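Homoserine O-acetyltransferase (Bacillus anthracis str. 'Ames Ancestor', PDB 3I1I) probably transfers an acetyl group from acetyl-CoA to the hydroxyl of L-homoserine, an early step on the route to methionine. Local coordinates at residues L46-F51 / H149-P154; G69-L74 / F356-F361; G157-Q162 / V178-Q183; N309-P314 / Y339-E344. One frame throughout, in Å; residues are numbered along the deposited sequence.

Overall arrangement
The four contacts follow the central mixed sheet of an alpha/beta hydrolase fold. Contact 1 pairs strands 44-48 and 150-154 in its middle; contact 4 pairs 309-313 with an outermost strand, 340-342, their centres about 14 Å apart. Strand 174-178 lies between the two pairs. Contact 3, its centre about 9 Å from that of contact 1 and 11 Å from that of contact 4, joins helix 156-167 to the loop after strand 174-178. Along the chain the segments of contacts 1 and 2 alternate, and contacts 3 and 4 follow in series between the two loops of contact 2. Contacts 1 and 3 flank the probable nucleophile elbow carrying Ser155.

Contact 1 of 4, residues L46-F51 / H149-P154; sequences LICHYF and HAVMGP
Strands 44-48 and 150-154 run parallel in the middle of the sheet, their short axes 20° apart. Three backbone hydrogen bonds close the ladder. Leu46 uses both of its backbone groups on strand 150-154: its N gives to Ala150 O at 2.9 Å in the plane of that carbonyl, and its O takes Met152 N nearly along the C=O axis. Cys48 N completes the set on Met152 O at 2.8 Å. Side chains pack most closely on the face of Ile47 and selenomethionine Met152, which lie alongside each other; Ile47 CD1 comes to 3.4 Å from Met152 CG, set in the crowded position between backbone N and carbonyl carbon (chi1 57°). On the face of Leu46 and Val151, where helix 156-167 covers the sheet, the fit is looser: Leu46 CD2 stands 4.0 Å from Val151 CG2. Past the last backbone bond the contact loosens toward partly exposed Tyr50. There the Tyr50 ring crosses Pro154 obliquely, CD2 3.8 Å from Pro154 CG, while Trp70 meets Tyr50 edge-to-face. His49 turns from the neighbouring strand, and its ND1 gives to Tyr50 O, in the histidine ring plane but above that carbonyl's plane. Gly153 and Pro154 lead into the probable nucleophile elbow at Ser155. The chemistry thus divides: paired backbone amides line the buried strand that runs into the elbow, while aromatic Tyr50 touches the likely catalytic triad.

Contact 2 of 4, residues G69-L74 / F356-F361; sequences GWWDGL and FDIHLF
Ile358 pushes its branched side chain against Leu74 and the pyrrole part of Trp71, joining two loops of the alpha/beta hydrolase fold: residues 69-74, after strand 44-48, and residues 356-361, between helices 353-356 and 362-370. The longer branch does most of the touching: CG1 meets Leu74 CG at 3.6 Å and its end, CD1, reaches Trp71 NE1 at 3.7 Å, while CG2 comes near the Gly73 carbonyl. The CD1 approach is nonpolar contact, for the indole N-H is spent on Gly354 O, just ahead of the second loop; this bond helps fix the ring's rotation. The indole is sandwiched within its own loop. Leu74 CD1 sits over the centre of one face, 3.6 Å above the plane, and Trp70 CZ3 lies 3.2 Å above the opposite face, offset toward the rim. The same methyl, Leu74 CD1, also meets Phe361 CE1 at 3.8 Å, the two side chains crossing at about a right angle. Phe361 occupies the N-cap position of helix 362-370, and its CG is in the crowded position between backbone N and carbonyl carbon (chi1 60°). The cluster continues inward, where Trp71 packs on Ile47, Met152 and Pro154, and Val178 borders both aromatic rings; the contact ties the two loops to the central strands. Trp71 CZ2 lies at the edge of the Phe361 ring, near its plane and 4.4 Å from CE1.

Contact 3 of 4, residues G157-Q162 / V178-Q183; sequences GGMIAQ and VITNPQ
Gln162 and Thr180 reach toward each other tip to tip, one from helix 156-167 and the other from the loop after strand 174-178. The glutamine leaves the helix with CG anti to the carbonyl carbon (chi1 -78°) and is extended beyond CG, bringing its amide over the loop backbone. There NE2 makes two hydrogen bonds, one back to Gly158 O and one across to Asn181 O, both 3.0 Å; Asn181 O also accepts from His290. Both acceptors lie close to the amide plane, yet NE2 stands well above the plane of each carbonyl, 73° out at Asn181. Gly158 O also receives Gln162 N, so two donors grip it. At the other end of the amide, OE1 rests on the proline, 3.1 Å from Pro182 CA. Thr180 has OG1 anti to its backbone N (chi1 -165°), aiming the hydroxyl at the start of the helix, where it is hydrogen-bonded to Ser155 O. Its CG2 takes the crowded position and comes to 3.5 Å from Gln162 NE2. Selenomethionine Met159 slides past Thr180 in the opposite sense, its CG 3.6 Å from OG1. Gly158 has no side chain on the side facing Thr180, where a CB would run into Thr180 CB, and the two CA atoms are 5.6 Å apart. This is the helix that leaves the probable nucleophile elbow of an alpha/beta hydrolase, at Ser155, packed against the loop after the neighbouring strand.

Contact 4 of 4, residues N309-P314 / Y339-E344; sequences NVLMIP and YAEVYE
Leu311 has CG anti to its backbone N (chi1 179°), while Glu341 places CG in the crowded position between N and carbonyl carbon (chi1 60°); together these torsions bring Leu311 CD1 to 3.4 Å from Glu341 CG. In one of its two conformers the glutamate carboxylate has two partners: Glu341 OE2 takes Tyr339 OH at 2.7 Å, met from above the carboxylate plane, and OE1 forms a salt bridge with Lys364 of helix 362-370. The parallel strands 309-313 and 340-342 themselves are joined by four backbone hydrogen bonds. Met312 N points almost straight at Glu341 O (174° at the hydrogen), and Tyr343 N meets Met312 O nearly along the C=O axis at 2.8 Å. Val310 pairs with Ala340 on the face toward helix 324-335, the crossover of this beta-alpha-beta unit. There Pro314 crosses Val342 at about a right angle, CD 3.6 Å from CG1. Tyr343 turns the edge of its ring to Ile313 CG2, 4.5 Å from CD2. At the C-terminal end, the Glu344 carboxylate binds Ser323 and Tyr327. Apolar packing beside carboxylates that each have partners of their own thus closes the border of the sheet, and the lysine and tyrosine around Glu341 would favour its charged form.

Contact 1 of 4, residues L46-F51 / H149-P154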
# COMPACT_ATOMS: atom_id res chain seq x y z
N LEU A 46 -27.79 -8.41 19.66
CA LEU A 46 -27.12 -7.22 19.17
C LEU A 46 -26.18 -7.64 18.05
O LEU A 46 -25.41 -8.56 18.24
CB LEU A 46 -26.33 -6.55 20.31
CG LEU A 46 -25.49 -5.32 19.93
CD1 LEU A 46 -26.34 -4.19 19.31
CD2 LEU A 46 -24.66 -4.85 21.12
N ILE A 47 -26.30 -7.00 16.89
CA ILE A 47 -25.46 -7.21 15.70
C ILE A 47 -24.53 -6.00 15.58
O ILE A 47 -24.96 -4.85 15.69
CB ILE A 47 -26.30 -7.21 14.39
CG1 ILE A 47 -27.41 -8.27 14.42
CG2 ILE A 47 -25.43 -7.46 13.15
CD1 ILE A 47 -26.96 -9.66 14.54
N CYS A 48 -23.26 -6.25 15.32
CA CYS A 48 -22.28 -5.18 15.18
C CYS A 48 -21.76 -5.18 13.75
O CYS A 48 -21.49 -6.25 13.19
CB CYS A 48 -21.13 -5.46 16.11
SG CYS A 48 -21.65 -5.67 17.81
N HIS A 49 -21.59 -3.99 13.19
CA HIS A 49 -21.23 -3.87 11.78
C HIS A 49 -19.72 -3.82 11.48
O HIS A 49 -18.92 -3.54 12.36
CB HIS A 49 -22.02 -2.73 11.12
CG HIS A 49 -21.45 -1.37 11.29
ND1 HIS A 49 -20.28 -0.97 10.68
CD2 HIS A 49 -21.96 -0.26 11.87
CE1 HIS A 49 -20.06 0.31 10.94
NE2 HIS A 49 -21.08 0.77 11.65
N TYR A 50 -19.37 -4.16 10.25
CA TYR A 50 -17.96 -4.25 9.85
C TYR A 50 -17.47 -2.90 9.28
O TYR A 50 -18.24 -1.97 9.13
CB TYR A 50 -17.71 -5.41 8.84
CG TYR A 50 -18.50 -5.35 7.56
CD1 TYR A 50 -17.99 -4.69 6.45
CD2 TYR A 50 -19.77 -5.92 7.47
CE1 TYR A 50 -18.72 -4.61 5.24
CE2 TYR A 50 -20.51 -5.86 6.29
CZ TYR A 50 -19.96 -5.21 5.18
OH TYR A 50 -20.67 -5.14 4.02
N PHE A 51 -16.16 -2.87 8.99
CA PHE A 51 -15.36 -1.65 8.67
C PHE A 51 -16.11 -0.55 7.94
O PHE A 51 -16.29 0.53 8.47
CB PHE A 51 -14.09 -2.04 7.84
CG PHE A 51 -13.05 -0.93 7.70
CD1 PHE A 51 -11.93 -0.92 8.48
CD2 PHE A 51 -13.23 0.09 6.78
CE1 PHE A 51 -11.00 0.10 8.38
CE2 PHE A 51 -12.31 1.12 6.68
CZ PHE A 51 -11.20 1.12 7.47
N HIS A 149 -29.35 -12.07 24.56
CA HIS A 149 -29.42 -13.49 24.18
C HIS A 149 -28.17 -13.83 23.37
O HIS A 149 -27.63 -14.92 23.49
CB HIS A 149 -30.68 -13.76 23.34
CG HIS A 149 -30.93 -15.20 23.03
ND1 HIS A 149 -31.51 -16.07 23.94
CD2 HIS A 149 -30.70 -15.93 21.91
CE1 HIS A 149 -31.59 -17.27 23.40
NE2 HIS A 149 -31.11 -17.21 22.17
N ALA A 150 -27.71 -12.88 22.55
CA ALA A 150 -26.46 -13.02 21.77
C ALA A 150 -25.96 -11.67 21.33
O ALA A 150 -26.76 -10.73 21.14
CB ALA A 150 -26.64 -13.93 20.49
N VAL A 151 -24.64 -11.59 21.17
CA VAL A 151 -24.00 -10.49 20.50
C VAL A 151 -23.12 -11.10 19.38
O VAL A 151 -22.49 -12.12 19.54
CB VAL A 151 -23.15 -9.64 21.46
CG1 VAL A 151 -21.94 -10.44 21.99
CG2 VAL A 151 -22.68 -8.36 20.75
N MSE A 152 -23.09 -10.46 18.24
CA MSE A 152 -22.46 -11.04 17.07
C MSE A 152 -22.16 -10.03 16.00
O MSE A 152 -22.72 -8.95 15.98
CB MSE A 152 -23.32 -12.14 16.50
CG MSE A 152 -24.69 -11.70 16.14
SE MSE A 152 -25.82 -13.31 15.75
CE MSE A 152 -24.71 -14.19 14.22
N GLY A 153 -21.26 -10.42 15.12
CA GLY A 153 -20.84 -9.61 14.01
C GLY A 153 -19.69 -10.23 13.22
O GLY A 153 -18.96 -11.14 13.71
N PRO A 154 -19.52 -9.76 11.96
CA PRO A 154 -18.38 -10.21 11.16
C PRO A 154 -17.28 -9.20 11.25
O PRO A 154 -17.56 -8.01 11.28
CB PRO A 154 -18.96 -10.24 9.74
CG PRO A 154 -19.92 -9.03 9.73
CD PRO A 154 -20.50 -9.01 11.17

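Contact 2 of 4, residues G69-L74 / F356-F361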
# COMPACT_ATOMS: atom_id res chain seq x y z
N GLY A 69 -30.14 -4.61 3.67
CA GLY A 69 -29.02 -4.49 4.58
C GLY A 69 -28.03 -5.62 4.47
O GLY A 69 -28.33 -6.69 3.96
N TRP A 70 -26.86 -5.39 5.01
CA TRP A 70 -25.68 -6.19 4.66
C TRP A 70 -25.68 -7.67 5.14
O TRP A 70 -24.89 -8.49 4.66
CB TRP A 70 -24.43 -5.44 5.07
CG TRP A 70 -24.40 -5.03 6.47
CD1 TRP A 70 -24.70 -3.81 6.97
CD2 TRP A 70 -24.06 -5.86 7.60
NE1 TRP A 70 -24.57 -3.81 8.33
CE2 TRP A 70 -24.16 -5.06 8.75
CE3 TRP A 70 -23.64 -7.19 7.73
CZ2 TRP A 70 -23.88 -5.54 10.05
CZ3 TRP A 70 -23.34 -7.68 9.04
CH2 TRP A 70 -23.48 -6.85 10.17
N TRP A 71 -26.55 -8.02 6.08
CA TRP A 71 -26.71 -9.41 6.55
C TRP A 71 -28.17 -9.85 6.41
O TRP A 71 -28.66 -10.70 7.18
CB TRP A 71 -26.21 -9.58 8.00
CG TRP A 71 -24.99 -10.44 8.19
CD1 TRP A 71 -24.17 -10.93 7.22
CD2 TRP A 71 -24.41 -10.86 9.43
NE1 TRP A 71 -23.14 -11.66 7.77
CE2 TRP A 71 -23.26 -11.62 9.13
CE3 TRP A 71 -24.75 -10.66 10.78
CZ2 TRP A 71 -22.46 -12.20 10.11
CZ3 TRP A 71 -23.96 -11.24 11.77
CH2 TRP A 71 -22.82 -12.00 11.43
N ASP A 72 -28.85 -9.32 5.39
CA ASP A 72 -30.28 -9.55 5.22
C ASP A 72 -30.62 -11.01 5.11
O ASP A 72 -31.65 -11.46 5.63
CB ASP A 72 -30.85 -8.80 4.02
CG ASP A 72 -32.37 -8.85 3.97
OD1 ASP A 72 -33.04 -8.11 4.76
OD2 ASP A 72 -32.90 -9.65 3.17
N GLY A 73 -29.76 -11.78 4.44
CA GLY A 73 -29.99 -13.20 4.30
C GLY A 73 -30.04 -13.99 5.60
O GLY A 73 -30.61 -15.08 5.62
N LEU A 74 -29.40 -13.48 6.66
CA LEU A 74 -29.40 -14.15 7.98
C LEU A 74 -30.52 -13.68 8.88
O LEU A 74 -30.90 -14.40 9.80
CB LEU A 74 -28.09 -13.86 8.74
CG LEU A 74 -26.95 -14.86 8.64
CD1 LEU A 74 -25.73 -14.30 9.37
CD2 LEU A 74 -27.35 -16.30 9.10
N PHE A 356 -20.97 -12.70 2.30
CA PHE A 356 -21.58 -13.17 1.08
C PHE A 356 -21.95 -14.64 1.06
O PHE A 356 -22.64 -15.05 0.13
CB PHE A 356 -20.62 -12.97 -0.10
CG PHE A 356 -20.25 -11.56 -0.39
CD1 PHE A 356 -21.04 -10.49 0.01
CD2 PHE A 356 -19.14 -11.30 -1.16
CE1 PHE A 356 -20.68 -9.19 -0.31
CE2 PHE A 356 -18.78 -10.02 -1.49
CZ PHE A 356 -19.55 -8.95 -1.06
N ASP A 357 -21.48 -15.47 1.98
CA ASP A 357 -21.82 -16.91 1.94
C ASP A 357 -22.48 -17.41 3.23
O ASP A 357 -22.12 -18.43 3.81
CB ASP A 357 -20.58 -17.72 1.60
CG ASP A 357 -20.07 -17.38 0.23
OD1 ASP A 357 -20.72 -17.84 -0.74
OD2 ASP A 357 -19.05 -16.65 0.10
N ILE A 358 -23.47 -16.64 3.63
CA ILE A 358 -24.40 -16.94 4.69
C ILE A 358 -24.85 -18.38 4.66
O ILE A 358 -24.93 -19.00 5.70
CB ILE A 358 -25.62 -15.94 4.55
CG1 ILE A 358 -25.35 -14.75 5.44
CG2 ILE A 358 -27.01 -16.57 4.83
CD1 ILE A 358 -24.02 -14.12 5.20
N HIS A 359 -25.11 -18.93 3.49
CA HIS A 359 -25.56 -20.32 3.38
C HIS A 359 -24.60 -21.29 4.02
O HIS A 359 -24.99 -22.34 4.47
CB HIS A 359 -25.87 -20.73 1.92
CG HIS A 359 -24.69 -20.76 1.00
ND1 HIS A 359 -24.07 -19.61 0.54
CD2 HIS A 359 -24.04 -21.80 0.41
CE1 HIS A 359 -23.08 -19.94 -0.28
NE2 HIS A 359 -23.05 -21.26 -0.38
N LEU A 360 -23.33 -20.92 4.09
CA LEU A 360 -22.30 -21.86 4.63
C LEU A 360 -22.39 -22.06 6.16
O LEU A 360 -21.91 -23.08 6.67
CB LEU A 360 -20.88 -21.43 4.22
CG LEU A 360 -20.58 -21.45 2.71
CD1 LEU A 360 -19.21 -20.85 2.38
CD2 LEU A 360 -20.71 -22.89 2.13
N PHE A 361 -23.00 -21.11 6.85
CA PHE A 361 -23.07 -21.15 8.33
C PHE A 361 -24.42 -20.82 8.98
O PHE A 361 -24.51 -20.87 10.21
CB PHE A 361 -21.96 -20.27 8.97
CG PHE A 361 -22.01 -18.80 8.59
CD1 PHE A 361 -22.64 -17.88 9.43
CD2 PHE A 361 -21.39 -18.33 7.42
CE1 PHE A 361 -22.68 -16.52 9.11
CE2 PHE A 361 -21.43 -16.96 7.08
CZ PHE A 361 -22.06 -16.06 7.93

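Contact 3 of 4, residues G157-Q162 / V178-Q183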
# COMPACT_ATOMS: atom_id res chain seq x y z
N GLY A 157 -17.04 -6.03 13.25
CA GLY A 157 -18.24 -6.31 14.01
C GLY A 157 -18.02 -7.41 15.05
O GLY A 157 -18.54 -7.33 16.19
N GLY A 158 -17.26 -8.43 14.68
CA GLY A 158 -16.85 -9.45 15.62
C GLY A 158 -15.87 -8.98 16.70
O GLY A 158 -15.79 -9.57 17.77
N MSE A 159 -15.11 -7.94 16.41
CA MSE A 159 -14.19 -7.34 17.38
C MSE A 159 -14.98 -6.68 18.50
O MSE A 159 -14.66 -6.85 19.66
CB MSE A 159 -13.28 -6.31 16.71
CG MSE A 159 -12.32 -6.96 15.69
SE MSE A 159 -11.26 -5.71 14.64
CE MSE A 159 -10.41 -7.06 13.58
N ILE A 160 -16.02 -5.93 18.12
CA ILE A 160 -16.92 -5.34 19.06
C ILE A 160 -17.62 -6.44 19.87
O ILE A 160 -17.71 -6.37 21.11
CB ILE A 160 -17.96 -4.46 18.38
CG1 ILE A 160 -17.28 -3.29 17.67
CG2 ILE A 160 -19.00 -3.97 19.38
CD1 ILE A 160 -17.98 -2.84 16.32
N ALA A 161 -18.05 -7.50 19.21
CA ALA A 161 -18.76 -8.56 19.93
C ALA A 161 -17.82 -9.19 20.95
O ALA A 161 -18.25 -9.61 22.03
CB ALA A 161 -19.30 -9.61 18.99
N GLN A 162 -16.54 -9.28 20.60
CA GLN A 162 -15.62 -9.92 21.51
C GLN A 162 -15.39 -9.02 22.72
O GLN A 162 -15.25 -9.51 23.82
CB GLN A 162 -14.30 -10.27 20.84
CG GLN A 162 -14.36 -11.49 19.97
CD GLN A 162 -13.12 -11.62 19.09
OE1 GLN A 162 -12.22 -12.38 19.41
NE2 GLN A 162 -13.06 -10.85 18.00
N VAL A 178 -17.78 -13.85 13.66
CA VAL A 178 -17.60 -14.30 12.28
C VAL A 178 -16.41 -13.59 11.60
O VAL A 178 -16.23 -12.37 11.74
CB VAL A 178 -18.89 -14.07 11.47
CG1 VAL A 178 -18.75 -14.70 10.05
CG2 VAL A 178 -20.09 -14.64 12.21
N ILE A 179 -15.59 -14.37 10.90
CA ILE A 179 -14.37 -13.84 10.19
C ILE A 179 -13.63 -12.76 10.98
O ILE A 179 -13.42 -11.67 10.49
CB ILE A 179 -14.68 -13.39 8.74
CG1 ILE A 179 -15.82 -12.34 8.68
CG2 ILE A 179 -15.07 -14.61 7.90
CD1 ILE A 179 -15.80 -11.48 7.44
N THR A 180 -13.25 -13.09 12.21
CA THR A 180 -12.63 -12.16 13.14
C THR A 180 -11.50 -12.87 13.96
O THR A 180 -11.20 -14.04 13.75
CB THR A 180 -13.73 -11.54 14.09
OG1 THR A 180 -13.20 -10.38 14.77
CG2 THR A 180 -14.23 -12.57 15.13
N ASN A 181 -10.89 -12.14 14.89
CA ASN A 181 -9.81 -12.67 15.77
C ASN A 181 -9.75 -11.83 17.04
O ASN A 181 -10.20 -10.66 17.04
CB ASN A 181 -8.45 -12.61 15.07
CG ASN A 181 -8.14 -13.85 14.30
OD1 ASN A 181 -8.33 -14.95 14.81
ND2 ASN A 181 -7.68 -13.70 13.05
N PRO A 182 -9.20 -12.40 18.13
CA PRO A 182 -9.15 -11.69 19.39
C PRO A 182 -8.14 -10.55 19.37
O PRO A 182 -8.21 -9.67 20.23
CB PRO A 182 -8.74 -12.77 20.40
CG PRO A 182 -8.16 -13.84 19.61
CD PRO A 182 -8.71 -13.78 18.25
N GLN A 183 -7.20 -10.61 18.44
CA GLN A 183 -6.14 -9.61 18.32
C GLN A 183 -5.88 -9.42 16.85
O GLN A 183 -5.74 -10.41 16.16
CB GLN A 183 -4.85 -10.10 19.00
CG GLN A 183 -5.00 -10.36 20.49
CD GLN A 183 -3.73 -10.94 21.12
OE1 GLN A 183 -3.28 -12.02 20.73
NE2 GLN A 183 -3.17 -10.25 22.13

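Contact 4 of 4, residues N309-P314 / Y339-E344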
# COMPACT_ATOMS: atom_id res chain seq x y z
N ASN A 309 -21.47 -18.57 26.07
CA ASN A 309 -21.19 -19.66 25.13
C ASN A 309 -20.56 -18.99 23.94
O ASN A 309 -21.10 -18.00 23.49
CB ASN A 309 -22.51 -20.33 24.67
CG ASN A 309 -23.08 -21.32 25.68
OD1 ASN A 309 -22.67 -21.38 26.81
ND2 ASN A 309 -24.04 -22.11 25.23
N VAL A 310 -19.43 -19.48 23.44
CA VAL A 310 -18.72 -18.80 22.35
C VAL A 310 -18.65 -19.65 21.07
O VAL A 310 -18.30 -20.83 21.14
CB VAL A 310 -17.28 -18.39 22.78
CG1 VAL A 310 -16.39 -18.03 21.55
CG2 VAL A 310 -17.33 -17.22 23.80
N LEU A 311 -19.01 -19.04 19.93
CA LEU A 311 -18.91 -19.66 18.60
C LEU A 311 -18.08 -18.76 17.67
O LEU A 311 -18.45 -17.61 17.41
CB LEU A 311 -20.31 -19.87 17.99
CG LEU A 311 -20.35 -20.52 16.56
CD1 LEU A 311 -19.65 -21.94 16.49
CD2 LEU A 311 -21.76 -20.61 16.02
N MSE A 312 -16.95 -19.28 17.19
CA MSE A 312 -16.11 -18.56 16.22
C MSE A 312 -16.29 -19.23 14.82
O MSE A 312 -16.22 -20.47 14.68
CB MSE A 312 -14.64 -18.59 16.64
CG MSE A 312 -14.26 -17.99 18.01
SE MSE A 312 -14.77 -16.12 18.13
CE MSE A 312 -13.26 -15.46 17.06
N ILE A 313 -16.54 -18.39 13.81
CA ILE A 313 -16.78 -18.83 12.44
C ILE A 313 -15.78 -18.15 11.51
O ILE A 313 -16.06 -17.11 10.93
CB ILE A 313 -18.21 -18.52 12.00
CG1 ILE A 313 -19.22 -19.10 12.99
CG2 ILE A 313 -18.50 -19.07 10.58
CD1 ILE A 313 -20.72 -18.66 12.65
N PRO A 314 -14.57 -18.72 11.41
CA PRO A 314 -13.58 -18.21 10.47
C PRO A 314 -13.73 -18.88 9.09
O PRO A 314 -14.38 -19.92 8.94
CB PRO A 314 -12.27 -18.64 11.11
CG PRO A 314 -12.58 -19.92 11.71
CD PRO A 314 -13.99 -19.79 12.24
N TYR A 339 -17.75 -23.22 27.43
CA TYR A 339 -18.29 -23.73 26.19
C TYR A 339 -17.83 -22.81 25.04
O TYR A 339 -18.17 -21.60 25.01
CB TYR A 339 -19.83 -23.82 26.21
CG TYR A 339 -20.36 -24.54 24.99
CD1 TYR A 339 -20.67 -25.89 25.01
CD2 TYR A 339 -20.44 -23.88 23.77
CE1 TYR A 339 -21.11 -26.56 23.84
CE2 TYR A 339 -20.87 -24.52 22.62
CZ TYR A 339 -21.22 -25.85 22.66
OH TYR A 339 -21.62 -26.43 21.48
N ALA A 340 -17.11 -23.39 24.09
CA ALA A 340 -16.54 -22.64 22.99
C ALA A 340 -16.24 -23.56 21.82
O ALA A 340 -15.77 -24.69 22.04
CB ALA A 340 -15.28 -21.90 23.44
N GLU A 341 -16.56 -23.13 20.60
CA GLU A 341 -16.32 -23.94 19.40
C GLU A 341 -15.96 -23.08 18.19
O GLU A 341 -16.32 -21.90 18.12
CB GLU A 341 -17.50 -24.88 19.09
CG GLU A 341 -18.86 -24.23 18.82
CD GLU A 341 -20.01 -25.27 18.49
OE1 GLU A 341 -19.83 -26.15 17.59
OE2 GLU A 341 -21.09 -25.19 19.14
N VAL A 342 -15.22 -23.69 17.27
CA VAL A 342 -14.90 -23.12 15.96
C VAL A 342 -15.73 -23.88 14.94
O VAL A 342 -15.79 -25.09 14.97
CB VAL A 342 -13.41 -23.31 15.55
CG1 VAL A 342 -13.19 -22.70 14.17
CG2 VAL A 342 -12.45 -22.69 16.59
N TYR A 343 -16.39 -23.15 14.06
CA TYR A 343 -17.01 -23.74 12.90
C TYR A 343 -16.41 -23.03 11.70
O TYR A 343 -16.71 -21.87 11.45
CB TYR A 343 -18.49 -23.53 12.98
CG TYR A 343 -19.29 -24.15 11.87
CD1 TYR A 343 -19.63 -25.50 11.91
CD2 TYR A 343 -19.75 -23.37 10.81
CE1 TYR A 343 -20.39 -26.05 10.89
CE2 TYR A 343 -20.50 -23.91 9.81
CZ TYR A 343 -20.82 -25.24 9.85
OH TYR A 343 -21.57 -25.75 8.85
N GLU A 344 -15.49 -23.72 11.03
CA GLU A 344 -14.70 -23.16 9.93
C GLU A 344 -15.36 -23.39 8.59
O GLU A 344 -15.68 -24.50 8.23
CB GLU A 344 -13.29 -23.76 9.90
CG GLU A 344 -12.41 -23.08 8.87
CD GLU A 344 -10.93 -23.30 9.11
OE1 GLU A 344 -10.55 -24.44 9.41
OE2 GLU A 344 -10.13 -22.35 8.99